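PDB 3WGQ: meso-diaminopimelate dehydrogenase from Clostridium tetani, which catalyses the NADP-dependent, reversible oxidative deamination of meso-2,6-diaminopimelate to L-2-amino-6-oxopimelate. Local coordinates for the interface of chains A and B. Coordinates in Å, arbitrary orientation; residue numbers count along the deposited sequence, not the author numbering. Chains: chain A/B, Meso-diaminopimelate dehydrogenase.

The interface of chains A and B. Residues chain A 130, 133, 137, 306; chain B 310-311, 314, 321.
A:Leu133, on helix 123-138, packs its two methyl groups against different parts of chain B and buries 47 Å² there. CD2 of A:Leu133 lies 3.6 Å from CB of B:Phe310 and also meets the peptide group that links B:Phe310 to B:Ser311. CD1 of A:Leu133 points instead to B:Ser314, whose CB is 3.7 Å away, and to CD2 of B:Leu321, whose side chain crosses that of A:Leu133 at about a right angle. CG stands anti to the backbone N (chi1 173°), which carries the branch toward chain B, and chi2 of 53° turns one methyl to the 3-10 helix 310-313 and the other to B:Ser314 and helix 318-324.

One turn earlier on helix 123-138, A:Leu130 meets B:Phe310, which buries 43 Å². The B:Phe310 ring presents an edge to the backbone carbonyl of A:Leu130, with its CD2 3.5 Å from O of A:Leu130 and the oxygen in the ring plane, a placement that would set the weakly positive ring hydrogens toward the oxygen. The same CD2 of B:Phe310 touches methyl CD2 of A:Leu130 at 3.8 Å, the two side chains running roughly perpendicular.

A polar link borders this apolar core. The amide N of B:Ser311 donates to the carbonyl O of A:Leu306 over 3.1 Å, moderately bent at the hydrogen (148°); the hydroxyl OG adds a weak bond to that oxygen. The A:Leu306 side chain meets helix 318-324 through CD1, 3.9 Å from CB of B:Leu321. Such packing belongs to a two-fold interface, so it recurs with the chains exchanged, consistent with the dimer typical of this family. At the far end, A:Ser137 turns its hydroxyl back on its own helix, OG donating to O of A:Leu133 at 3.1 Å from above the carbonyl plane.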
loop_
_atom_site.group_PDB
_atom_site.type_symbol
_atom_site.label_atom_id
_atom_site.label_comp_id
_atom_site.label_asym_id
_atom_site.label_seq_id
_atom_site.Cartn_x
_atom_site.Cartn_y
_atom_site.Cartn_z
ATOM N N LEU A 130 -6.430 0.920 -3.089
ATOM C CA LEU A 130 -6.019 0.954 -1.696
ATOM C C LEU A 130 -4.966 2.038 -1.464
ATOM O O LEU A 130 -5.034 2.763 -0.486
ATOM C CB LEU A 130 -5.462 -0.409 -1.271
ATOM C CG LEU A 130 -6.520 -1.476 -0.977
ATOM C CD1 LEU A 130 -5.881 -2.864 -0.945
ATOM C CD2 LEU A 130 -7.199 -1.156 0.345
ATOM N N LEU A 133 -6.365 5.632 -1.577
ATOM C CA LEU A 133 -7.037 5.897 -0.307
ATOM C C LEU A 133 -6.006 6.162 0.784
ATOM O O LEU A 133 -6.108 7.134 1.523
ATOM C CB LEU A 133 -7.913 4.709 0.092
ATOM C CG LEU A 133 -8.553 4.785 1.486
ATOM C CD1 LEU A 133 -9.300 6.116 1.618
ATOM C CD2 LEU A 133 -9.500 3.612 1.705
ATOM N N SER A 137 -5.507 9.623 2.936
ATOM C CA SER A 137 -5.748 9.662 4.371
ATOM C C SER A 137 -4.546 10.106 5.185
ATOM O O SER A 137 -4.689 10.844 6.159
ATOM C CB SER A 137 -6.207 8.290 4.861
ATOM O OG SER A 137 -7.398 7.902 4.206
ATOM N N LEU A 306 -11.237 -2.033 0.075
ATOM C CA LEU A 306 -11.162 -1.000 1.100
ATOM C C LEU A 306 -11.722 -1.440 2.452
ATOM O O LEU A 306 -11.383 -0.858 3.481
ATOM C CB LEU A 306 -11.901 0.255 0.634
ATOM C CG LEU A 306 -11.622 0.712 -0.806
ATOM C CD1 LEU A 306 -12.466 1.929 -1.097
ATOM C CD2 LEU A 306 -10.135 1.014 -1.004
ATOM N N PHE B 310 -8.414 0.031 5.402
ATOM C CA PHE B 310 -8.046 1.389 5.023
ATOM C C PHE B 310 -9.237 2.345 5.021
ATOM O O PHE B 310 -9.067 3.549 5.203
ATOM C CB PHE B 310 -7.368 1.385 3.649
ATOM C CG PHE B 310 -5.934 0.913 3.674
ATOM C CD1 PHE B 310 -5.417 0.237 4.781
ATOM C CD2 PHE B 310 -5.104 1.130 2.577
ATOM C CE1 PHE B 310 -4.101 -0.210 4.790
ATOM C CE2 PHE B 310 -3.785 0.685 2.577
ATOM C CZ PHE B 310 -3.279 0.015 3.680
ATOM N N SER B 311 -10.439 1.815 4.824
ATOM C CA SER B 311 -11.638 2.655 4.813
ATOM C C SER B 311 -11.788 3.445 6.116
ATOM O O SER B 311 -12.296 4.566 6.109
ATOM C CB SER B 311 -12.893 1.805 4.606
ATOM O OG SER B 311 -13.076 0.911 5.691
ATOM N N SER B 314 -10.324 7.137 6.445
ATOM C CA SER B 314 -10.918 8.269 5.737
ATOM C C SER B 314 -12.194 8.827 6.363
ATOM O O SER B 314 -13.004 8.089 6.922
ATOM C CB SER B 314 -11.214 7.869 4.287
ATOM O OG SER B 314 -12.013 8.844 3.634
ATOM N N LEU B 321 -16.117 6.754 -1.383
ATOM C CA LEU B 321 -14.839 6.105 -1.685
ATOM C C LEU B 321 -14.945 5.209 -2.922
ATOM O O LEU B 321 -14.103 5.279 -3.819
ATOM C CB LEU B 321 -14.366 5.277 -0.485
ATOM C CG LEU B 321 -14.059 6.042 0.809
ATOM C CD1 LEU B 321 -13.627 5.061 1.899
ATOM C CD2 LEU B 321 -12.962 7.063 0.558
#